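Local coordinates for protein serine--tRNA ligase, cytoplasmic (Candida albicans, PDB 3QO8) that attaches serine to tRNA(Ser) in two steps, first activating the amino acid with ATP to seryl-adenylate and then passing it to the acceptor end of the tRNA, at residues N110-H113 with E114-D118; A150-H154 with H155-L159; K233-G237 with E238-Y242; K433-P436 with G437-F441. All blocks are in the same frame, centred on the assembly; numbering follows the deposited sequence.

Contact 1: N110-H113 with E114-D118; sequences NIVH and ESVVD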
# COMPACT_ATOMS: atom_id res chain seq x y z
N ASN A 110 -26.49 -8.76 10.77
CA ASN A 110 -26.63 -10.20 10.88
C ASN A 110 -27.31 -10.57 12.21
O ASN A 110 -27.24 -9.80 13.18
CB ASN A 110 -25.25 -10.84 10.79
CG ASN A 110 -25.30 -12.29 10.37
OD1 ASN A 110 -26.38 -12.85 10.17
ND2 ASN A 110 -24.14 -12.91 10.20
N ILE A 111 -27.97 -11.72 12.26
CA ILE A 111 -28.62 -12.17 13.49
C ILE A 111 -27.59 -12.45 14.57
O ILE A 111 -26.75 -13.33 14.42
CB ILE A 111 -29.44 -13.45 13.29
CG1 ILE A 111 -30.46 -13.26 12.17
CG2 ILE A 111 -30.12 -13.87 14.61
CD1 ILE A 111 -31.20 -11.97 12.27
N VAL A 112 -27.67 -11.70 15.67
CA VAL A 112 -26.77 -11.93 16.79
C VAL A 112 -27.00 -13.29 17.42
O VAL A 112 -28.11 -13.64 17.81
CB VAL A 112 -26.91 -10.84 17.86
CG1 VAL A 112 -25.96 -11.14 19.00
CG2 VAL A 112 -26.62 -9.48 17.25
N HIS A 113 -25.92 -14.05 17.53
CA HIS A 113 -25.97 -15.39 18.08
C HIS A 113 -26.47 -15.35 19.53
O HIS A 113 -26.09 -14.46 20.30
CB HIS A 113 -24.60 -16.04 17.99
CG HIS A 113 -24.60 -17.51 18.30
ND1 HIS A 113 -24.16 -18.02 19.50
CD2 HIS A 113 -25.00 -18.57 17.56
CE1 HIS A 113 -24.28 -19.33 19.49
NE2 HIS A 113 -24.78 -19.69 18.32
N GLU A 114 -27.34 -16.29 19.87
CA GLU A 114 -27.96 -16.33 21.20
C GLU A 114 -26.98 -16.34 22.36
O GLU A 114 -27.34 -15.98 23.48
CB GLU A 114 -28.89 -17.53 21.31
CG GLU A 114 -30.17 -17.37 20.51
CD GLU A 114 -31.06 -16.27 21.06
OE1 GLU A 114 -30.76 -15.75 22.16
OE2 GLU A 114 -32.07 -15.93 20.40
N SER A 115 -25.75 -16.75 22.12
CA SER A 115 -24.77 -16.84 23.19
C SER A 115 -24.11 -15.49 23.50
O SER A 115 -23.39 -15.38 24.48
CB SER A 115 -23.70 -17.87 22.87
OG SER A 115 -22.82 -17.38 21.87
N VAL A 116 -24.34 -14.49 22.66
CA VAL A 116 -23.72 -13.18 22.84
C VAL A 116 -24.42 -12.35 23.92
O VAL A 116 -25.65 -12.28 23.94
CB VAL A 116 -23.68 -12.38 21.51
CG1 VAL A 116 -23.15 -10.96 21.73
CG2 VAL A 116 -22.82 -13.11 20.45
N VAL A 117 -23.65 -11.74 24.82
CA VAL A 117 -24.20 -10.87 25.85
C VAL A 117 -24.93 -9.68 25.24
O VAL A 117 -24.38 -8.99 24.39
CB VAL A 117 -23.11 -10.35 26.81
CG1 VAL A 117 -23.67 -9.27 27.74
CG2 VAL A 117 -22.53 -11.50 27.61
N ASP A 118 -26.16 -9.44 25.67
CA ASP A 118 -26.95 -8.33 25.17
C ASP A 118 -26.64 -7.04 25.94
O ASP A 118 -27.13 -6.85 27.05
CB ASP A 118 -28.43 -8.67 25.26
CG ASP A 118 -29.33 -7.49 24.91
OD1 ASP A 118 -28.80 -6.45 24.47
OD2 ASP A 118 -30.55 -7.62 25.06
O HOH W 1 -27.52 -12.80 22.15
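H113 to V116 form a type I beta turn, closed by the hydrogen bond from V116 N to H113 O at 2.9 Å, nearly straight at 166°. A water bridges the turn, donating to H113 O and to V116 O, the latter at 2.6 Å. On one flank the H113 ring reaches forward along the chain, its CG anti to the backbone N (chi1 -169°), and ND1 meets S115 OG at 2.8 Å. The hydroxyl lies at the ring edge, in the ring plane, as a hydrogen bond to ND1 requires; S115 places it there with OG between its own N and carbonyl carbon. S115 OG is also hydrogen-bonded to K350, and the ring meets W313 with planes inclined at about 35°. On the other flank V112 and V116 cross at about a right angle, V112 CG1 resting 3.6 Å from V116 CB, both residues buried. E114 turns its side chain away from the preceding residues, toward a long, weak ion pair with K24. The turn belongs to the linker between helix 74-107, the second long helix of the tRNA-binding arm, and strand 126-131 of the catalytic core; V112 N is held by S21 of helix 15-25. The S115 hydroxyl and W313 together restrict how the H113 ring can turn. H113 O accepts from both V116 N and the water, with the histidine-serine bond on one flank of this doubly used carbonyl and the buried valine pair on the other.

Contact 2: A150-H154 with H155-L159; sequences AKLSH and HEVLL
S153 and E156 face each other in a capping box at the start of helix 154-160, and here the contact is tight. S153 N donates to E156 OE1 at 2.9 Å, almost straight (171°) and onto the anti lone pair of the carboxylate oxygen. In return E156 N donates to S153 OG at 3.3 Å. The same hydroxyl gives its proton to E156 OE1, from above the carboxylate plane, so one serine grips the oxygen twice. The hydroxyl sits over a face of the H155 ring, 3.0 Å from H155 CD2. This follows from H155 CG lying between its backbone N and carbonyl carbon (chi1 67°), which folds the ring back over the cap. The edge of H155 then points toward the face of H154, planes at 79°, in a T-shaped pair; H154 ND1, buried here, has no partner in the model. Next to the box L152 CB packs on V157 CG2 at 3.6 Å. The looser side lies toward K151, exposed and barely touching the helix; there a water bridges K151 O and E156 OE1, and E156 OE2 has a long, weak ion pair with K450. The capped end leans on helix 408-419, where E417 accepts from H154 N and L416 packs against V157 and L158, while Y164 of strand 164-165 touches H155 and L158, and Q420 of strand 420-421 accepts from L152 N.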
# COMPACT_ATOMS: atom_id res chain seq x y z
N ALA A 150 8.49 -3.00 33.91
CA ALA A 150 8.03 -2.52 32.60
C ALA A 150 8.11 -1.00 32.66
O ALA A 150 7.11 -0.31 32.84
CB ALA A 150 6.63 -3.00 32.29
N LYS A 151 9.33 -0.51 32.54
CA LYS A 151 9.64 0.90 32.79
C LYS A 151 9.26 1.80 31.61
O LYS A 151 8.92 2.96 31.81
CB LYS A 151 11.14 1.03 33.09
CG LYS A 151 11.59 2.42 33.48
CD LYS A 151 13.05 2.39 33.90
CE LYS A 151 13.62 3.79 33.99
NZ LYS A 151 12.91 4.63 34.99
N LEU A 152 9.31 1.26 30.39
CA LEU A 152 9.09 2.08 29.21
C LEU A 152 7.86 1.64 28.44
O LEU A 152 7.54 0.46 28.43
CB LEU A 152 10.30 1.99 28.27
CG LEU A 152 11.62 2.41 28.89
CD1 LEU A 152 12.73 2.24 27.88
CD2 LEU A 152 11.52 3.85 29.39
N SER A 153 7.18 2.58 27.80
CA SER A 153 6.07 2.23 26.91
C SER A 153 6.62 1.65 25.61
O SER A 153 7.81 1.78 25.31
CB SER A 153 5.28 3.49 26.55
OG SER A 153 6.12 4.32 25.77
N HIS A 154 5.76 1.02 24.81
CA HIS A 154 6.22 0.46 23.55
C HIS A 154 6.92 1.50 22.70
O HIS A 154 7.94 1.20 22.07
CB HIS A 154 5.07 -0.17 22.77
CG HIS A 154 3.87 0.71 22.64
ND1 HIS A 154 3.73 1.63 21.61
CD2 HIS A 154 2.75 0.82 23.38
CE1 HIS A 154 2.58 2.26 21.73
NE2 HIS A 154 1.96 1.78 22.80
N HIS A 155 6.42 2.73 22.67
CA HIS A 155 7.06 3.70 21.77
C HIS A 155 8.43 4.16 22.28
O HIS A 155 9.33 4.45 21.50
CB HIS A 155 6.14 4.88 21.44
CG HIS A 155 5.82 5.77 22.60
ND1 HIS A 155 6.58 6.87 22.92
CD2 HIS A 155 4.82 5.73 23.51
CE1 HIS A 155 6.07 7.47 23.99
NE2 HIS A 155 4.99 6.79 24.36
N GLU A 156 8.59 4.19 23.60
CA GLU A 156 9.87 4.52 24.21
C GLU A 156 10.91 3.42 23.97
O GLU A 156 12.06 3.70 23.62
CB GLU A 156 9.70 4.76 25.73
CG GLU A 156 9.07 6.12 26.04
CD GLU A 156 8.62 6.27 27.50
OE1 GLU A 156 8.20 5.27 28.10
OE2 GLU A 156 8.68 7.40 28.03
N VAL A 157 10.51 2.17 24.16
CA VAL A 157 11.39 1.06 23.82
C VAL A 157 11.83 1.16 22.36
O VAL A 157 13.02 1.12 22.06
CB VAL A 157 10.69 -0.28 24.05
CG1 VAL A 157 11.59 -1.44 23.58
CG2 VAL A 157 10.32 -0.43 25.54
N LEU A 158 10.87 1.32 21.45
CA LEU A 158 11.20 1.33 20.03
C LEU A 158 12.13 2.49 19.70
O LEU A 158 13.02 2.35 18.88
CB LEU A 158 9.93 1.40 19.17
CG LEU A 158 10.07 1.08 17.68
CD1 LEU A 158 10.81 -0.25 17.42
CD2 LEU A 158 8.68 1.05 17.05
N LEU A 159 11.93 3.63 20.34
CA LEU A 159 12.83 4.75 20.14
C LEU A 159 14.24 4.44 20.66
O LEU A 159 15.23 4.71 20.00
CB LEU A 159 12.29 6.02 20.82
CG LEU A 159 12.92 7.32 20.36
CD1 LEU A 159 12.60 7.54 18.89
CD2 LEU A 159 12.41 8.49 21.19
O HOH W 2 8.72 5.60 30.80

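Contact 3: K233-G237 with E238-Y242; sequences KVIDG and EDEKY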
# COMPACT_ATOMS: atom_id res chain seq x y z
N LYS A 233 -9.92 6.65 -0.41
CA LYS A 233 -10.25 6.53 -1.82
C LYS A 233 -9.00 6.78 -2.68
O LYS A 233 -8.15 7.60 -2.34
CB LYS A 233 -11.38 7.50 -2.16
CG LYS A 233 -11.98 7.31 -3.55
CD LYS A 233 -13.14 8.27 -3.80
CE LYS A 233 -14.33 7.94 -2.91
NZ LYS A 233 -15.46 8.88 -3.12
N VAL A 234 -8.88 6.04 -3.79
CA VAL A 234 -7.74 6.18 -4.68
C VAL A 234 -8.22 6.80 -6.00
O VAL A 234 -9.20 6.34 -6.56
CB VAL A 234 -7.09 4.80 -4.95
CG1 VAL A 234 -6.05 4.90 -6.02
CG2 VAL A 234 -6.48 4.25 -3.66
N ILE A 235 -7.54 7.84 -6.47
CA ILE A 235 -7.85 8.42 -7.78
C ILE A 235 -6.92 7.86 -8.85
O ILE A 235 -5.70 8.00 -8.76
CB ILE A 235 -7.74 9.95 -7.79
CG1 ILE A 235 -8.49 10.56 -6.61
CG2 ILE A 235 -8.27 10.52 -9.10
CD1 ILE A 235 -9.98 10.29 -6.63
N ASP A 236 -7.51 7.25 -9.88
CA ASP A 236 -6.77 6.62 -10.96
C ASP A 236 -7.26 7.18 -12.30
O ASP A 236 -8.14 6.61 -12.94
CB ASP A 236 -7.00 5.11 -10.91
CG ASP A 236 -6.29 4.36 -12.02
OD1 ASP A 236 -5.44 4.95 -12.72
OD2 ASP A 236 -6.60 3.16 -12.18
N GLY A 237 -6.69 8.31 -12.70
CA GLY A 237 -7.18 9.00 -13.88
C GLY A 237 -8.62 9.42 -13.65
O GLY A 237 -8.90 10.24 -12.77
N GLU A 238 -9.53 8.84 -14.43
CA GLU A 238 -10.95 9.17 -14.29
C GLU A 238 -11.69 8.16 -13.42
O GLU A 238 -12.88 8.31 -13.17
CB GLU A 238 -11.61 9.26 -15.67
CG GLU A 238 -10.93 10.22 -16.63
CD GLU A 238 -11.06 11.68 -16.22
OE1 GLU A 238 -11.67 11.96 -15.16
OE2 GLU A 238 -10.55 12.55 -16.96
N ASP A 239 -10.97 7.14 -12.96
CA ASP A 239 -11.58 6.09 -12.14
C ASP A 239 -11.21 6.25 -10.67
O ASP A 239 -10.31 7.01 -10.31
CB ASP A 239 -11.17 4.70 -12.64
CG ASP A 239 -11.57 4.44 -14.08
OD1 ASP A 239 -12.79 4.45 -14.37
OD2 ASP A 239 -10.67 4.22 -14.92
N GLU A 240 -11.91 5.51 -9.82
CA GLU A 240 -11.62 5.51 -8.39
C GLU A 240 -11.59 4.07 -7.90
O GLU A 240 -12.33 3.23 -8.41
CB GLU A 240 -12.69 6.29 -7.62
CG GLU A 240 -12.81 7.75 -8.03
CD GLU A 240 -13.98 8.45 -7.36
OE1 GLU A 240 -14.68 7.81 -6.55
OE2 GLU A 240 -14.20 9.65 -7.65
N LYS A 241 -10.73 3.81 -6.93
CA LYS A 241 -10.70 2.54 -6.24
C LYS A 241 -10.61 2.86 -4.74
O LYS A 241 -10.47 4.02 -4.35
CB LYS A 241 -9.49 1.69 -6.69
CG LYS A 241 -9.43 1.46 -8.23
CD LYS A 241 -8.27 0.54 -8.60
CE LYS A 241 -8.16 0.38 -10.13
NZ LYS A 241 -9.37 -0.23 -10.75
N TYR A 242 -10.70 1.84 -3.91
CA TYR A 242 -10.46 2.02 -2.48
C TYR A 242 -9.22 1.24 -2.05
O TYR A 242 -8.95 0.17 -2.58
CB TYR A 242 -11.67 1.55 -1.68
CG TYR A 242 -12.86 2.47 -1.81
CD1 TYR A 242 -13.05 3.51 -0.92
CD2 TYR A 242 -13.77 2.31 -2.85
CE1 TYR A 242 -14.13 4.36 -1.04
CE2 TYR A 242 -14.85 3.17 -2.98
CZ TYR A 242 -15.03 4.19 -2.08
OH TYR A 242 -16.10 5.04 -2.21
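K233 leaves the strand with CG anti to its backbone N (chi1 -170°) and bends at chi3 (-68°), bringing CD and CE beside E240 OE1 and Y242 OH. E240 CG is anti to its carbonyl carbon and the chain then runs extended, so OE1 comes across the lysine and lies 3.2 Å from K233 CD. The charges themselves meet loosely: K233 NZ to E240 OE1 is a long salt bridge of 3.7 Å, and K215 is the stronger partner of that carboxylate, by a salt bridge. Y242 lies alongside K233 and points the same way, with K233 CE 3.5 Å from Y242 OH, while F227 meets the tyrosine ring edge-to-face. V234, D236, D239 and K241 point to the other side of the sheet, where D236 OD2 approaches K241 CE at 3.8 Å. D236 forms a salt bridge with R280 of the second subunit; K241 NZ bonds N214 OD1 of its own chain and V173 O of the second subunit. Strands 233-236 and 239-242 form an antiparallel hairpin, their axes at 149°. V234 and K241 make one hydrogen-bonded pair, V234 N to K241 O being only 2.6 Å; D236 and D239 make the other, closing a type II' turn with G237 at positive phi. Charge within the hairpin is only lightly paired, since D236, E240 and K241 have their stronger partners outside it. The hairpin forms part of the dimer interface: K233 and I235 pair with a strand of the second subunit, and D236 bridges to its R280, an ATP-site residue by similarity.

Contact 4: K433-P436 with G437-F441; sequences KYIP and GEPEF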
# COMPACT_ATOMS: atom_id res chain seq x y z
N LYS A 433 14.91 -17.02 14.34
CA LYS A 433 15.36 -17.63 13.10
C LYS A 433 14.98 -16.79 11.89
O LYS A 433 15.51 -16.99 10.81
CB LYS A 433 14.82 -19.06 12.96
CG LYS A 433 13.34 -19.14 12.62
CD LYS A 433 12.86 -20.57 12.47
CE LYS A 433 12.33 -20.84 11.07
NZ LYS A 433 13.38 -20.73 10.00
N TYR A 434 14.07 -15.83 12.09
CA TYR A 434 13.59 -14.99 10.98
C TYR A 434 14.38 -13.69 10.85
O TYR A 434 14.11 -12.88 9.97
CB TYR A 434 12.09 -14.69 11.11
CG TYR A 434 11.22 -15.93 11.05
CD1 TYR A 434 10.81 -16.44 9.81
CD2 TYR A 434 10.83 -16.59 12.19
CE1 TYR A 434 10.03 -17.58 9.74
CE2 TYR A 434 10.04 -17.73 12.13
CZ TYR A 434 9.64 -18.22 10.90
OH TYR A 434 8.86 -19.34 10.82
N ILE A 435 15.35 -13.51 11.73
CA ILE A 435 16.11 -12.27 11.80
C ILE A 435 17.59 -12.57 11.51
O ILE A 435 18.16 -13.49 12.09
CB ILE A 435 15.97 -11.62 13.19
CG1 ILE A 435 14.49 -11.24 13.43
CG2 ILE A 435 16.90 -10.41 13.33
CD1 ILE A 435 14.22 -10.79 14.90
N PRO A 436 18.20 -11.79 10.61
CA PRO A 436 19.62 -12.01 10.29
C PRO A 436 20.48 -11.98 11.55
O PRO A 436 20.37 -11.05 12.35
CB PRO A 436 19.95 -10.82 9.38
CG PRO A 436 18.63 -10.43 8.76
CD PRO A 436 17.62 -10.67 9.86
N GLY A 437 21.33 -12.98 11.71
CA GLY A 437 22.16 -13.08 12.89
C GLY A 437 21.49 -13.82 14.03
O GLY A 437 22.12 -14.13 15.04
N GLU A 438 20.20 -14.11 13.87
CA GLU A 438 19.42 -14.73 14.92
C GLU A 438 19.80 -14.18 16.30
O GLU A 438 20.17 -14.93 17.20
CB GLU A 438 19.59 -16.26 14.89
CG GLU A 438 19.30 -16.86 13.52
CD GLU A 438 19.34 -18.38 13.52
OE1 GLU A 438 19.56 -18.98 14.59
OE2 GLU A 438 19.14 -18.98 12.44
N PRO A 439 19.71 -12.86 16.47
CA PRO A 439 20.07 -12.28 17.78
C PRO A 439 19.12 -12.77 18.88
O PRO A 439 17.95 -12.99 18.62
CB PRO A 439 19.89 -10.78 17.55
CG PRO A 439 18.88 -10.67 16.44
CD PRO A 439 19.20 -11.85 15.53
N GLU A 440 19.64 -12.94 20.09
CA GLU A 440 18.79 -13.29 21.22
C GLU A 440 18.38 -12.03 21.97
O GLU A 440 17.46 -12.05 22.79
CB GLU A 440 19.52 -14.25 22.16
CG GLU A 440 19.97 -15.56 21.51
CD GLU A 440 20.89 -16.36 22.41
OE1 GLU A 440 21.47 -15.75 23.33
OE2 GLU A 440 21.03 -17.58 22.21
N PHE A 441 19.09 -10.94 21.70
CA PHE A 441 18.95 -9.71 22.47
C PHE A 441 19.50 -8.59 21.61
O PHE A 441 20.48 -8.77 20.91
CB PHE A 441 19.77 -9.80 23.77
CG PHE A 441 19.96 -8.48 24.48
CD1 PHE A 441 19.01 -8.00 25.37
CD2 PHE A 441 21.12 -7.74 24.28
CE1 PHE A 441 19.20 -6.78 26.03
CE2 PHE A 441 21.31 -6.52 24.94
CZ PHE A 441 20.35 -6.05 25.83
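I435 and P439 meet at about a right angle, the CG2 methyl of the isoleucine set against the edge of the pyrrolidine ring that carries CD and CG. I435 CG2 to P439 CD is 3.5 Å, tighter than usual for two carbons, and P439 CG follows at 3.7 Å. The isoleucine presents this branch because CG2 stands anti to its backbone N while CG1 lies beside the N (chi1 -63°). From the turn itself P436 O also comes to 3.5 Å of P439 CD, so CD meets both the methyl and the carbonyl. Between these two residues the chain makes a type II beta turn, I435 to E438, closed by E438 N donating to I435 O at 2.8 Å (147°). G437 takes the positive-phi corner, where a side chain would run into P436 O. The E438 chain is extended beyond CG, which lies 3.8 Å from I435 O and 4.0 Å from K433 CA; K433 NZ and E438 OE2 stay 6.5 Å apart. K433 instead lays its CG over one face of the Y434 ring. This surface turn lies in the loop between strand 424-426 and strand 441-443: I435 rests on I427, Y434 packs on A190, N193 and S197 of helix 183-200, and P436 touches F186 of that helix and S197 of the second subunit.

How the contacts relate
All four contacts are local and none touches another. Contacts 2 and 4 are the nearest pair, centres 21 Å apart and nearest atoms about 10 Å, on the same side of the chain's centre. Both lie near bound seryl-sulfamoyl adenosine: the side chain of H154 is about 10 Å from it and that of K433 about 11 Å. Contacts 1 and 3 stand on opposite sides of the centre, 38 Å between centres. Contact 1 joins the tRNA-binding arm to the core, with the side chain of V112 about 8 Å from a magnesium ion. Contact 3 lies at the dimer interface; the side chain of K233 is about 7 Å from that of R280, an ATP-binding residue by similarity.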